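Local coordinates for DUF5625 domain-containing protein (PDB 3NKG) that is of unknown function but folds as an antiparallel beta-sandwich in the DUF5625 family, which is grouped with the galactose-binding-like domains, at residues A[8-13]-A[20-25]; A[96-101]-A[131-136]. One frame throughout, in Å; residues are numbered along the deposited sequence.

Both interactions span the space between two four-stranded antiparallel sheets, each joining an edge strand of one sheet to a strand of the other, but they lie at different depths. Interaction 1, between 8-13 and 20-25, packs the outermost strands 7-11 and 18-26 against each other near the surface and is chiefly aliphatic, without a direct hydrogen bond. Interaction 2, between 96-101 and 131-136, lies close to the centre of the chain and is chiefly polar, with a buried arginine reaching across to a backbone carbonyl. Their centres are 14 Å apart, and they meet where L13 CD2 packs against I100 CD1 at 4.2 Å, so the two form neighbouring parts of one inter-sheet layer.

Interaction 1. Residues A[8-13]-A[20-25]; sequences SIPIDL and VEKEVK
I9 points into the other strand and packs against both V20 and K22, making the dense part of this contact. With chi1 near -64°, its CG2 stands anti to the backbone N and is directed at V20, while CG1 and CD1 run past the aliphatic stem of the lysine. I9 CG2 and V20 CG1 are only 3.4 Å apart, tighter than ordinary van der Waals packing. The K22 chain is extended beyond CG and passes I9 in the opposite direction, so that K22 CD rests 3.6 Å from I9 CG1 and K22 CE lies 3.7 Å from I9 CG2.

Toward I11 the packing thins. The other V20 branch, CG2, meets the carbonyl oxygen P10 O at 3.7 Å and comes no nearer than 4.3 Å to I11 CG2. P10 is exposed, and the lysine crosses it at about a right angle, so that K22 NZ lies beside the proline ring, 3.1 Å from P10 CD, at the solvent side of the contact. A water lies there, bonded weakly to S8 O; its link to K22 NZ is too short to be taken at face value. The S8 hydroxyl turns elsewhere, to T166 OG1.

The two strands run nearly antiparallel, at 166°, with their axes 8.2 Å apart, yet share no backbone hydrogen bond. Each pairs instead within its own sheet: I9 and I11 with F165 and V163 of strand 163-169, and V20 and K22 with I149 and F147 of strand 143-151. Chiefly side-chain packing, with no direct hydrogen bond, thus joins two edge strands that follow one another in the chain but belong to opposite sheets, the face-to-face packing that defines an antiparallel beta-sandwich.

Interaction 2. Residues A[96-101]-A[131-136]; sequences TVVPIK and YTRDIT. With ACY (acetic acid), chain C.
R133 reaches T96 through a side chain that starts extended and then turns: CG lies anti to the backbone N (chi1 171°), the next bond is also anti, and a bend at chi3 (-69°) swings the guanidinium end-on toward the carbonyl. There T96 O takes hydrogen bonds from both terminal nitrogens, R133 NH1 at 2.8 Å and R133 NH2 at 3.0 Å. The oxygen sits close to the guanidinium plane, but the two donors reach it differently. NH1 approaches nearly along the C=O axis, whereas NH2 comes from above the carbonyl plane, and both hydrogen bonds are markedly bent. V98 CG2 packs against R133 NH1 at 3.5 Å, oblique to the guanidinium.

The buried cation is further held by G125 O, which accepts from NE, and by L58 O, which accepts from NH2. Carbonyl oxygens at three sites therefore fix its rotation and probably help to stabilise its charge. At the start of the segment, two residues before R133, the backbone N of Y131 binds OXT of an acetic acid molecule, probably from the crystallisation liquor, at 3.1 Å. N126 ND2 also bonds this molecule, whose placement over the tyrosine ring is doubtful because its methyl comes implausibly close to the ring.

R133 spans from strand 132-140, at the edge of one sheet, to T96 in the loop that leads into strand 98-107, an inner strand of the other sheet. Beyond it, I135 and T136 form a classic beta bulge opposite L34 of strand 30-38, while helix 49-58 packs F57 against both T96 and V98.

Interaction 1. Residues A[8-13]-A[20-25]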
loop_
_atom_site.group_PDB
_atom_site.type_symbol
_atom_site.label_atom_id
_atom_site.label_comp_id
_atom_site.label_asym_id
_atom_site.label_seq_id
_atom_site.Cartn_x
_atom_site.Cartn_y
_atom_site.Cartn_z
ATOM N N SER A 8 -1.000 11.866 -1.191
ATOM C CA SER A 8 -1.947 10.759 -0.994
ATOM C C SER A 8 -3.068 10.766 -2.024
ATOM O O SER A 8 -3.632 11.802 -2.336
ATOM C CB SER A 8 -2.543 10.773 0.413
ATOM O OG SER A 8 -1.627 10.273 1.384
ATOM N N ILE A 9 -3.388 9.587 -2.545
ATOM C CA ILE A 9 -4.405 9.432 -3.564
ATOM C C ILE A 9 -5.428 8.412 -3.046
ATOM O O ILE A 9 -5.094 7.245 -2.861
ATOM C CB ILE A 9 -3.748 8.944 -4.878
ATOM C CG1 ILE A 9 -2.771 9.992 -5.413
ATOM C CG2 ILE A 9 -4.774 8.584 -5.957
ATOM C CD1 ILE A 9 -1.889 9.472 -6.536
ATOM N N PRO A 10 -6.668 8.856 -2.786
ATOM C CA PRO A 10 -7.668 7.912 -2.287
ATOM C C PRO A 10 -7.972 6.860 -3.325
ATOM O O PRO A 10 -8.170 7.194 -4.488
ATOM C CB PRO A 10 -8.902 8.793 -2.046
ATOM C CG PRO A 10 -8.335 10.150 -1.769
ATOM C CD PRO A 10 -7.161 10.244 -2.737
ATOM N N ILE A 11 -7.997 5.595 -2.910
ATOM C CA ILE A 11 -8.401 4.523 -3.806
ATOM C C ILE A 11 -9.459 3.616 -3.162
ATOM O O ILE A 11 -9.630 3.607 -1.934
ATOM C CB ILE A 11 -7.212 3.680 -4.233
ATOM C CG1 ILE A 11 -6.587 3.005 -3.017
ATOM C CG2 ILE A 11 -6.182 4.560 -4.933
ATOM C CD1 ILE A 11 -5.513 2.026 -3.403
ATOM N N ASP A 12 -10.134 2.847 -4.010
ATOM C CA ASP A 12 -11.262 2.001 -3.626
ATOM C C ASP A 12 -10.931 0.528 -3.856
ATOM O O ASP A 12 -11.020 0.049 -4.986
ATOM C CB ASP A 12 -12.466 2.374 -4.489
ATOM C CG ASP A 12 -13.714 1.565 -4.130
ATOM O OD1 ASP A 12 -13.630 0.685 -3.237
ATOM O OD2 ASP A 12 -14.781 1.824 -4.727
ATOM N N LEU A 13 -10.588 -0.200 -2.789
ATOM C CA LEU A 13 -10.229 -1.616 -2.925
ATOM C C LEU A 13 -11.440 -2.553 -2.921
ATOM O O LEU A 13 -11.268 -3.762 -3.023
ATOM C CB LEU A 13 -9.306 -2.056 -1.782
ATOM C CG LEU A 13 -7.973 -1.355 -1.540
ATOM C CD1 LEU A 13 -7.227 -2.171 -0.500
ATOM C CD2 LEU A 13 -7.166 -1.264 -2.816
ATOM N N VAL A 20 -7.637 5.132 -10.506
ATOM C CA VAL A 20 -7.461 6.539 -10.207
ATOM C C VAL A 20 -6.188 7.052 -10.876
ATOM O O VAL A 20 -5.172 6.369 -10.905
ATOM C CB VAL A 20 -7.382 6.789 -8.691
ATOM C CG1 VAL A 20 -7.156 8.267 -8.422
ATOM C CG2 VAL A 20 -8.657 6.332 -8.038
ATOM N N GLU A 21 -6.251 8.261 -11.429
ATOM C CA GLU A 21 -5.119 8.831 -12.145
ATOM C C GLU A 21 -4.836 10.238 -11.609
ATOM O O GLU A 21 -5.731 11.075 -11.571
ATOM C CB GLU A 21 -5.455 8.869 -13.639
ATOM C CG GLU A 21 -4.308 9.095 -14.575
ATOM C CD GLU A 21 -4.703 8.858 -16.030
ATOM O OE1 GLU A 21 -5.001 7.695 -16.389
ATOM O OE2 GLU A 21 -4.707 9.829 -16.819
ATOM N N LYS A 22 -3.616 10.498 -11.156
ATOM C CA LYS A 22 -3.276 11.861 -10.747
ATOM C C LYS A 22 -1.895 12.320 -11.202
ATOM O O LYS A 22 -0.968 11.515 -11.327
ATOM C CB LYS A 22 -3.440 12.047 -9.238
ATOM C CG LYS A 22 -4.898 12.082 -8.816
ATOM C CD LYS A 22 -5.074 11.951 -7.313
ATOM C CE LYS A 22 -6.534 11.673 -6.966
ATOM N NZ LYS A 22 -6.770 11.579 -5.496
ATOM N N GLU A 23 -1.774 13.616 -11.475
ATOM C CA GLU A 23 -0.484 14.199 -11.773
ATOM C C GLU A 23 0.267 14.376 -10.466
ATOM O O GLU A 23 -0.297 14.748 -9.445
ATOM C CB GLU A 23 -0.618 15.538 -12.492
ATOM C CG GLU A 23 0.725 16.182 -12.784
ATOM C CD GLU A 23 0.598 17.468 -13.593
ATOM O OE1 GLU A 23 -0.356 17.583 -14.406
ATOM O OE2 GLU A 23 1.455 18.364 -13.411
ATOM N N VAL A 24 1.553 14.104 -10.521
ATOM C CA VAL A 24 2.363 14.055 -9.349
ATOM C C VAL A 24 3.648 14.804 -9.639
ATOM O O VAL A 24 4.324 14.533 -10.639
ATOM C CB VAL A 24 2.709 12.584 -9.016
ATOM C CG1 VAL A 24 3.878 12.530 -8.042
ATOM C CG2 VAL A 24 1.471 11.867 -8.489
ATOM N N LYS A 25 3.992 15.730 -8.752
ATOM C CA LYS A 25 5.197 16.516 -8.913
ATOM C C LYS A 25 6.263 16.061 -7.936
ATOM O O LYS A 25 6.067 16.112 -6.731
ATOM C CB LYS A 25 4.889 18.005 -8.735
ATOM C CG LYS A 25 6.070 18.928 -9.041
ATOM C CD LYS A 25 5.616 20.378 -9.192
ATOM C CE LYS A 25 6.775 21.318 -9.503
ATOM N NZ LYS A 25 6.312 22.738 -9.663
HETATM O O HOH W 1 -5.922 13.528 -4.289
#

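Interaction 2. Residues A[96-101]-A[131-136]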
loop_
_atom_site.group_PDB
_atom_site.type_symbol
_atom_site.label_atom_id
_atom_site.label_comp_id
_atom_site.label_asym_id
_atom_site.label_seq_id
_atom_site.Cartn_x
_atom_site.Cartn_y
_atom_site.Cartn_z
ATOM N N THR A 96 -3.765 -10.788 3.233
ATOM C CA THR A 96 -4.505 -10.907 1.991
ATOM C C THR A 96 -3.724 -10.256 0.867
ATOM O O THR A 96 -3.330 -9.096 0.962
ATOM C CB THR A 96 -5.877 -10.253 2.103
ATOM O OG1 THR A 96 -6.643 -10.969 3.064
ATOM C CG2 THR A 96 -6.613 -10.282 0.752
ATOM N N VAL A 97 -3.466 -11.016 -0.191
ATOM C CA VAL A 97 -2.677 -10.469 -1.288
ATOM C C VAL A 97 -3.568 -9.510 -2.038
ATOM O O VAL A 97 -4.683 -9.858 -2.374
ATOM C CB VAL A 97 -2.169 -11.553 -2.252
ATOM C CG1 VAL A 97 -1.620 -10.902 -3.524
ATOM C CG2 VAL A 97 -1.098 -12.426 -1.571
ATOM N N VAL A 98 -3.080 -8.299 -2.287
ATOM C CA VAL A 98 -3.854 -7.301 -3.038
ATOM C C VAL A 98 -3.089 -6.857 -4.303
ATOM O O VAL A 98 -2.094 -6.141 -4.213
ATOM C CB VAL A 98 -4.182 -6.074 -2.163
ATOM C CG1 VAL A 98 -4.943 -4.995 -2.978
ATOM C CG2 VAL A 98 -4.997 -6.504 -0.931
ATOM N N PRO A 99 -3.552 -7.311 -5.475
ATOM C CA PRO A 99 -2.908 -6.967 -6.751
ATOM C C PRO A 99 -3.220 -5.537 -7.089
ATOM O O PRO A 99 -4.390 -5.170 -7.132
ATOM C CB PRO A 99 -3.605 -7.874 -7.774
ATOM C CG PRO A 99 -4.376 -8.904 -6.958
ATOM C CD PRO A 99 -4.684 -8.251 -5.643
ATOM N N ILE A 100 -2.177 -4.754 -7.320
ATOM C CA ILE A 100 -2.284 -3.340 -7.634
ATOM C C ILE A 100 -1.439 -3.123 -8.875
ATOM O O ILE A 100 -0.270 -3.524 -8.919
ATOM C CB ILE A 100 -1.660 -2.489 -6.534
ATOM C CG1 ILE A 100 -2.412 -2.683 -5.213
ATOM C CG2 ILE A 100 -1.653 -1.008 -6.928
ATOM C CD1 ILE A 100 -3.771 -2.055 -5.199
ATOM N N LYS A 101 -2.017 -2.493 -9.884
ATOM C CA LYS A 101 -1.247 -2.161 -11.065
ATOM C C LYS A 101 -0.921 -0.680 -11.056
ATOM O O LYS A 101 -1.820 0.182 -11.009
ATOM C CB LYS A 101 -2.006 -2.549 -12.335
ATOM C CG LYS A 101 -1.215 -2.368 -13.618
ATOM C CD LYS A 101 -2.009 -2.919 -14.803
ATOM C CE LYS A 101 -1.744 -2.133 -16.066
ATOM N NZ LYS A 101 -2.490 -2.701 -17.231
ATOM N N TYR A 131 -0.841 0.707 10.236
ATOM C CA TYR A 131 -1.851 0.174 9.319
ATOM C C TYR A 131 -1.503 0.460 7.872
ATOM O O TYR A 131 -2.301 1.033 7.127
ATOM C CB TYR A 131 -3.243 0.718 9.674
ATOM C CG TYR A 131 -3.648 0.326 11.079
ATOM C CD1 TYR A 131 -4.021 -0.993 11.370
ATOM C CD2 TYR A 131 -3.652 1.256 12.116
ATOM C CE1 TYR A 131 -4.399 -1.376 12.642
ATOM C CE2 TYR A 131 -4.023 0.876 13.416
ATOM C CZ TYR A 131 -4.390 -0.438 13.667
ATOM O OH TYR A 131 -4.759 -0.830 14.929
ATOM N N THR A 132 -0.296 0.073 7.482
ATOM C CA THR A 132 0.154 0.314 6.115
ATOM C C THR A 132 0.551 -0.986 5.435
ATOM O O THR A 132 0.900 -1.993 6.074
ATOM C CB THR A 132 1.399 1.266 6.047
ATOM O OG1 THR A 132 2.516 0.619 6.657
ATOM C CG2 THR A 132 1.138 2.584 6.749
ATOM N N ARG A 133 0.506 -0.962 4.120
ATOM C CA ARG A 133 1.141 -2.023 3.369
ATOM C C ARG A 133 2.128 -1.375 2.390
ATOM O O ARG A 133 1.762 -0.457 1.645
ATOM C CB ARG A 133 0.127 -2.869 2.630
ATOM C CG ARG A 133 0.856 -3.804 1.687
ATOM C CD ARG A 133 0.020 -4.872 1.203
ATOM N NE ARG A 133 -0.359 -5.859 2.222
ATOM C CZ ARG A 133 -1.324 -6.740 1.998
ATOM N NH1 ARG A 133 -1.968 -6.695 0.823
ATOM N NH2 ARG A 133 -1.664 -7.639 2.922
ATOM N N ASP A 134 3.381 -1.816 2.452
ATOM C CA ASP A 134 4.458 -1.289 1.625
ATOM C C ASP A 134 4.399 -1.980 0.256
ATOM O O ASP A 134 4.369 -3.210 0.182
ATOM C CB ASP A 134 5.806 -1.530 2.315
ATOM C CG ASP A 134 6.054 -0.561 3.502
ATOM O OD1 ASP A 134 5.280 0.410 3.646
ATOM O OD2 ASP A 134 7.016 -0.763 4.290
ATOM N N ILE A 135 4.345 -1.198 -0.823
ATOM C CA ILE A 135 4.288 -1.761 -2.175
ATOM C C ILE A 135 5.683 -1.842 -2.793
ATOM O O ILE A 135 6.178 -2.929 -3.138
ATOM C CB ILE A 135 3.415 -0.918 -3.126
ATOM C CG1 ILE A 135 1.984 -0.768 -2.622
ATOM C CG2 ILE A 135 3.386 -1.532 -4.507
ATOM C CD1 ILE A 135 1.248 0.428 -3.239
ATOM N N THR A 136 6.318 -0.687 -2.953
ATOM C CA THR A 136 7.653 -0.652 -3.545
ATOM C C THR A 136 8.359 0.677 -3.217
ATOM O O THR A 136 7.758 1.603 -2.659
ATOM C CB THR A 136 7.601 -0.896 -5.097
ATOM O OG1 THR A 136 8.918 -1.152 -5.611
ATOM C CG2 THR A 136 6.990 0.307 -5.832
HETATM C C ACY C . -0.430 -2.328 12.515
HETATM O O ACY C . 0.219 -3.261 11.965
HETATM O OXT ACY C . -0.107 -1.102 12.601
HETATM C CH3 ACY C . -1.723 -2.723 13.129
#